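Local coordinates for copper homeostasis operon regulatory protein (Thermus thermophilus, PDB 3AAI) that probably binds operator DNA and represses transcription of copper homeostasis genes, as a copper-sensing regulator of the CsoR family, at residues A[18-23]-A[56-61]; A[24-29]-A[45-50]. All coordinates share one frame; numbering follows the deposited sequence.

Contact 1. Residues A[18-23]-A[56-61]; sequences RRLLSA and DRVGEM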
loop_
_atom_site.group_PDB
_atom_site.type_symbol
_atom_site.label_atom_id
_atom_site.label_comp_id
_atom_site.label_asym_id
_atom_site.label_seq_id
_atom_site.Cartn_x
_atom_site.Cartn_y
_atom_site.Cartn_z
ATOM N N ARG A 18 -0.936 10.849 -22.115
ATOM C CA ARG A 18 -1.640 12.061 -21.756
ATOM C C ARG A 18 -1.789 12.155 -20.246
ATOM O O ARG A 18 -1.542 13.204 -19.656
ATOM C CB ARG A 18 -3.006 12.089 -22.444
ATOM C CG ARG A 18 -2.880 12.040 -23.967
ATOM C CD ARG A 18 -4.175 12.389 -24.683
ATOM N NE ARG A 18 -4.625 13.744 -24.369
ATOM C CZ ARG A 18 -5.573 14.391 -25.040
ATOM N NH1 ARG A 18 -5.921 15.620 -24.679
ATOM N NH2 ARG A 18 -6.165 13.816 -26.078
ATOM N N ARG A 19 -2.160 11.049 -19.611
ATOM C CA ARG A 19 -2.331 11.057 -18.167
ATOM C C ARG A 19 -1.006 11.232 -17.438
ATOM O O ARG A 19 -0.933 11.912 -16.415
ATOM C CB ARG A 19 -3.015 9.768 -17.710
ATOM C CG ARG A 19 -4.270 9.442 -18.506
ATOM C CD ARG A 19 -5.169 8.475 -17.763
ATOM N NE ARG A 19 -5.702 9.099 -16.559
ATOM C CZ ARG A 19 -6.608 8.546 -15.761
ATOM N NH1 ARG A 19 -7.093 7.341 -16.033
ATOM N NH2 ARG A 19 -7.027 9.206 -14.688
ATOM N N LEU A 20 0.055 10.643 -17.976
ATOM C CA LEU A 20 1.343 10.751 -17.323
ATOM C C LEU A 20 1.992 12.104 -17.548
ATOM O O LEU A 20 2.828 12.536 -16.757
ATOM C CB LEU A 20 2.259 9.620 -17.789
ATOM C CG LEU A 20 1.812 8.235 -17.311
ATOM C CD1 LEU A 20 2.765 7.189 -17.853
ATOM C CD2 LEU A 20 1.787 8.201 -15.783
ATOM N N LEU A 21 1.611 12.770 -18.634
ATOM C CA LEU A 21 2.151 14.092 -18.928
ATOM C C LEU A 21 1.620 15.059 -17.859
ATOM O O LEU A 21 2.358 15.887 -17.342
ATOM C CB LEU A 21 1.724 14.548 -20.328
ATOM C CG LEU A 21 2.343 15.867 -20.806
ATOM C CD1 LEU A 21 3.861 15.759 -20.748
ATOM C CD2 LEU A 21 1.886 16.180 -22.230
ATOM N N SER A 22 0.345 14.922 -17.509
ATOM C CA SER A 22 -0.241 15.769 -16.476
ATOM C C SER A 22 0.377 15.415 -15.129
ATOM O O SER A 22 0.721 16.295 -14.341
ATOM C CB SER A 22 -1.757 15.576 -16.411
ATOM O OG SER A 22 -2.368 15.992 -17.616
ATOM N N ALA A 23 0.523 14.120 -14.868
ATOM C CA ALA A 23 1.117 13.671 -13.614
ATOM C C ALA A 23 2.490 14.321 -13.466
ATOM O O ALA A 23 2.839 14.819 -12.394
ATOM C CB ALA A 23 1.240 12.150 -13.607
ATOM N N ASP A 56 -1.435 5.511 -10.095
ATOM C CA ASP A 56 -2.212 4.299 -9.838
ATOM C C ASP A 56 -3.308 4.108 -10.884
ATOM O O ASP A 56 -3.526 2.995 -11.365
ATOM C CB ASP A 56 -2.859 4.370 -8.456
ATOM C CG ASP A 56 -1.950 3.864 -7.359
ATOM O OD1 ASP A 56 -2.214 4.178 -6.178
ATOM O OD2 ASP A 56 -0.980 3.143 -7.675
ATOM N N ARG A 57 -4.007 5.189 -11.227
ATOM C CA ARG A 57 -5.073 5.111 -12.225
ATOM C C ARG A 57 -4.540 4.711 -13.601
ATOM O O ARG A 57 -5.226 4.032 -14.369
ATOM C CB ARG A 57 -5.828 6.445 -12.319
ATOM C CG ARG A 57 -6.692 6.730 -11.093
ATOM C CD ARG A 57 -7.667 7.875 -11.339
ATOM N NE ARG A 57 -7.011 9.180 -11.380
ATOM C CZ ARG A 57 -6.521 9.808 -10.315
ATOM N NH1 ARG A 57 -5.943 10.995 -10.454
ATOM N NH2 ARG A 57 -6.613 9.255 -9.112
ATOM N N VAL A 58 -3.325 5.141 -13.921
ATOM C CA VAL A 58 -2.733 4.769 -15.197
ATOM C C VAL A 58 -2.349 3.286 -15.133
ATOM O O VAL A 58 -2.596 2.533 -16.070
ATOM C CB VAL A 58 -1.485 5.613 -15.510
ATOM C CG1 VAL A 58 -0.802 5.083 -16.777
ATOM C CG2 VAL A 58 -1.890 7.075 -15.714
ATOM N N GLY A 59 -1.745 2.874 -14.024
ATOM C CA GLY A 59 -1.362 1.481 -13.876
ATOM C C GLY A 59 -2.602 0.607 -13.956
ATOM O O GLY A 59 -2.572 -0.493 -14.509
ATOM N N GLU A 60 -3.700 1.113 -13.402
ATOM C CA GLU A 60 -4.970 0.400 -13.404
ATOM C C GLU A 60 -5.463 0.191 -14.828
ATOM O O GLU A 60 -5.897 -0.899 -15.196
ATOM C CB GLU A 60 -6.014 1.194 -12.623
ATOM C CG GLU A 60 -7.302 0.437 -12.367
ATOM C CD GLU A 60 -8.317 1.252 -11.591
ATOM O OE1 GLU A 60 -7.904 1.980 -10.665
ATOM O OE2 GLU A 60 -9.523 1.154 -11.900
HETATM N N MSE A 61 -5.408 1.255 -15.621
HETATM C CA MSE A 61 -5.846 1.196 -17.008
HETATM C C MSE A 61 -5.018 0.199 -17.809
HETATM O O MSE A 61 -5.559 -0.620 -18.549
HETATM C CB MSE A 61 -5.732 2.577 -17.640
HETATM C CG MSE A 61 -5.678 2.564 -19.154
HETATM SE SE MSE A 61 -5.488 4.346 -19.820
HETATM C CE MSE A 61 -7.367 4.725 -20.047
#
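Arg19 reaches across to Val58 and Arg57 in an antiparallel helix pair, its aliphatic part against the valine and its guanidinium beside the other arginine. The short segments 18-23 and 56-61 run at 166° to each other with their axes 10.2 Å apart at closest approach, and Arg19 and Val58 are the nearest backbone pair, their CA atoms 7.0 Å apart. Val58 CG1 lies anti to the backbone N (chi1 173°), which turns CG2 toward helix 10-34, where it meets Arg19 CB at 3.5 Å. The Arg19 and Val58 side chains slide past each other in opposite directions. The same CG2 takes Leu20 CD2 at 3.8 Å, and Val58 CG1 lies 4.1 Å from Leu20 CG, so both valine branches touch the leucine. Beyond CB, Arg19 bends at chi3 and carries its charged end past the valine to Arg57. The two arginine side chains cross at about a right angle, with guanidinium planes 41° apart. Arg19 NH2 sits at the edge of the Arg57 group, 3.3 Å from Arg57 NE; both atoms are donors, so no hydrogen bond forms, and two like charges lie close together. Arg19 NH2 also rests on the aliphatic carbons of its neighbour, 3.7 Å from Arg57 CD. With an alanine at Arg19 the CB contact to Val58 could persist, but the Arg57 side chain would probably lose the group lying across it and be freer to turn. Leu55 lies against Leu20 within the chain, while Leu31 and Leu48 of the second subunit pack on Leu20 and Val58. Buried Val58 and Leu20, with the two arginines beside them, thus join the antiparallel helices 10-34 and 41-69, as expected in the four-helix bundle of this all-alpha repressor.

Contact 2. Residues A[24-29]-A[45-50]; sequences KGHLEG and LKQLKA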
loop_
_atom_site.group_PDB
_atom_site.type_symbol
_atom_site.label_atom_id
_atom_site.label_comp_id
_atom_site.label_asym_id
_atom_site.label_seq_id
_atom_site.Cartn_x
_atom_site.Cartn_y
_atom_site.Cartn_z
ATOM N N LYS A 24 3.267 14.321 -14.547
ATOM C CA LYS A 24 4.597 14.930 -14.525
ATOM C C LYS A 24 4.487 16.436 -14.250
ATOM O O LYS A 24 5.274 17.003 -13.491
ATOM C CB LYS A 24 5.312 14.691 -15.858
ATOM C CG LYS A 24 6.525 15.577 -16.073
ATOM C CD LYS A 24 7.033 15.473 -17.493
ATOM C CE LYS A 24 7.861 16.685 -17.869
ATOM N NZ LYS A 24 7.039 17.926 -17.885
ATOM N N GLY A 25 3.511 17.084 -14.876
ATOM C CA GLY A 25 3.311 18.507 -14.634
ATOM C C GLY A 25 2.993 18.738 -13.158
ATOM O O GLY A 25 3.463 19.696 -12.551
ATOM N N HIS A 26 2.186 17.850 -12.583
ATOM C CA HIS A 26 1.815 17.933 -11.168
ATOM C C HIS A 26 3.074 17.743 -10.319
ATOM O O HIS A 26 3.300 18.453 -9.334
ATOM C CB HIS A 26 0.797 16.834 -10.838
ATOM C CG HIS A 26 0.061 17.043 -9.549
ATOM N ND1 HIS A 26 -1.077 16.335 -9.224
ATOM C CD2 HIS A 26 0.299 17.873 -8.505
ATOM C CE1 HIS A 26 -1.508 16.721 -8.035
ATOM N NE2 HIS A 26 -0.691 17.653 -7.578
ATOM N N LEU A 27 3.906 16.788 -10.719
ATOM C CA LEU A 27 5.137 16.499 -9.997
ATOM C C LEU A 27 6.045 17.726 -9.930
ATOM O O LEU A 27 6.668 17.989 -8.896
ATOM C CB LEU A 27 5.868 15.325 -10.665
ATOM C CG LEU A 27 6.874 14.542 -9.818
ATOM C CD1 LEU A 27 6.252 14.201 -8.464
ATOM C CD2 LEU A 27 7.276 13.256 -10.564
ATOM N N GLU A 28 6.122 18.485 -11.019
ATOM C CA GLU A 28 6.951 19.689 -11.030
ATOM C C GLU A 28 6.396 20.733 -10.066
ATOM O O GLU A 28 7.135 21.574 -9.550
ATOM C CB GLU A 28 7.025 20.291 -12.434
ATOM C CG GLU A 28 7.657 19.380 -13.450
ATOM C CD GLU A 28 7.954 20.089 -14.752
ATOM O OE1 GLU A 28 8.702 21.090 -14.719
ATOM O OE2 GLU A 28 7.440 19.643 -15.801
ATOM N N GLY A 29 5.086 20.690 -9.842
ATOM C CA GLY A 29 4.478 21.624 -8.912
ATOM C C GLY A 29 4.956 21.332 -7.499
ATOM O O GLY A 29 5.163 22.245 -6.703
ATOM N N LEU A 45 2.304 16.623 1.443
ATOM C CA LEU A 45 1.940 15.214 1.602
ATOM C C LEU A 45 0.705 14.916 0.762
ATOM O O LEU A 45 0.615 13.868 0.116
ATOM C CB LEU A 45 1.662 14.873 3.070
ATOM C CG LEU A 45 2.872 14.911 4.010
ATOM C CD1 LEU A 45 2.431 14.514 5.419
ATOM C CD2 LEU A 45 3.965 13.969 3.493
ATOM N N LYS A 46 -0.242 15.848 0.765
ATOM C CA LYS A 46 -1.460 15.683 -0.020
ATOM C C LYS A 46 -1.185 15.707 -1.519
ATOM O O LYS A 46 -1.787 14.944 -2.277
ATOM C CB LYS A 46 -2.478 16.771 0.325
ATOM C CG LYS A 46 -3.167 16.562 1.670
ATOM C CD LYS A 46 -4.311 17.544 1.851
ATOM C CE LYS A 46 -5.008 17.339 3.180
ATOM N NZ LYS A 46 -6.104 18.326 3.371
ATOM N N GLN A 47 -0.297 16.593 -1.956
ATOM C CA GLN A 47 0.020 16.665 -3.384
ATOM C C GLN A 47 0.671 15.342 -3.814
ATOM O O GLN A 47 0.330 14.781 -4.857
ATOM C CB GLN A 47 0.969 17.837 -3.678
ATOM C CG GLN A 47 0.397 19.239 -3.411
ATOM C CD GLN A 47 -0.777 19.604 -4.316
ATOM O OE1 GLN A 47 -0.993 18.991 -5.365
ATOM N NE2 GLN A 47 -1.531 20.618 -3.917
ATOM N N LEU A 48 1.597 14.844 -2.998
ATOM C CA LEU A 48 2.286 13.593 -3.298
ATOM C C LEU A 48 1.302 12.440 -3.436
ATOM O O LEU A 48 1.394 11.637 -4.370
ATOM C CB LEU A 48 3.302 13.264 -2.202
ATOM C CG LEU A 48 4.588 14.080 -2.216
ATOM C CD1 LEU A 48 5.367 13.817 -0.936
ATOM C CD2 LEU A 48 5.410 13.726 -3.459
ATOM N N LYS A 49 0.359 12.361 -2.501
ATOM C CA LYS A 49 -0.636 11.305 -2.532
ATOM C C LYS A 49 -1.522 11.449 -3.758
ATOM O O LYS A 49 -2.000 10.454 -4.309
ATOM C CB LYS A 49 -1.486 11.319 -1.255
ATOM C CG LYS A 49 -0.727 10.877 -0.012
ATOM C CD LYS A 49 -0.182 9.460 -0.174
ATOM C CE LYS A 49 0.827 9.111 0.913
ATOM N NZ LYS A 49 0.230 9.141 2.276
ATOM N N ALA A 50 -1.739 12.693 -4.180
ATOM C CA ALA A 50 -2.559 12.976 -5.350
ATOM C C ALA A 50 -1.830 12.470 -6.599
ATOM O O ALA A 50 -2.432 11.836 -7.464
ATOM C CB ALA A 50 -2.833 14.497 -5.456
#
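A polar link at the surface ties helix 10-34 to helix 41-69: a side-chain hydrogen bond from His26 to Gln47, with Ala50 as a small apolar neighbour. It lies in the half of the helical hairpin nearer the connection between the two helices. His26 CG is anti to the backbone N (chi1 -164°), which sends the imidazole out toward the other helix. Its NE2 donates to Gln47 OE1 at 2.6 Å, with a nearly straight N-H...O angle of 174°. The oxygen lies in the ring plane, and the donor meets it almost along the C=O bond. Ring and amide planes are strongly inclined to each other, 70° apart, and the two side chains cross at about a right angle. The glutamine chain bends at chi2, folding its amide back so that OE1 meets the ring edge. One turn farther along helix 41-69, Ala50 CB touches His26 CE1 at 3.7 Å, beside the bond. Ile30 and Met33 of the same chain pack against Gln47. On another face of helix 10-34, Lys24 NZ and Glu28 OE2 form a salt bridge one turn apart at 2.7 Å; Lys24 packs on Glu28 of the second subunit and Glu28 on Lys24 of it. With NE2 as the donor, the bond is consistent with a proton on that nitrogen and with the amide presenting its oxygen; short and straight, it holds NE2 and OE1 together and probably favours the amide orientation that turns the oxygen to the ring.

How the contacts relate
Both contacts join the same two helices, 10-34 and 41-69, at successive levels of one hairpin. Segments 18-23 and 24-29 follow directly on one another, and contact 2 is nested inside the loop that contact 1 closes. Their centres are about 13 Å apart, and the segments share no further touch beyond the chain junction. Contact 1 lies nearer the centre of the chain, about 5 Å from it, and is partly buried; contact 2, about 12 Å from that centre, is a surface link. Contact 1 has no hydrogen bond across it and mixes valine-leucine packing with an arginine pair, whereas contact 2 rests on one hydrogen bond. Residues of both pairs of segments also touch the second subunit.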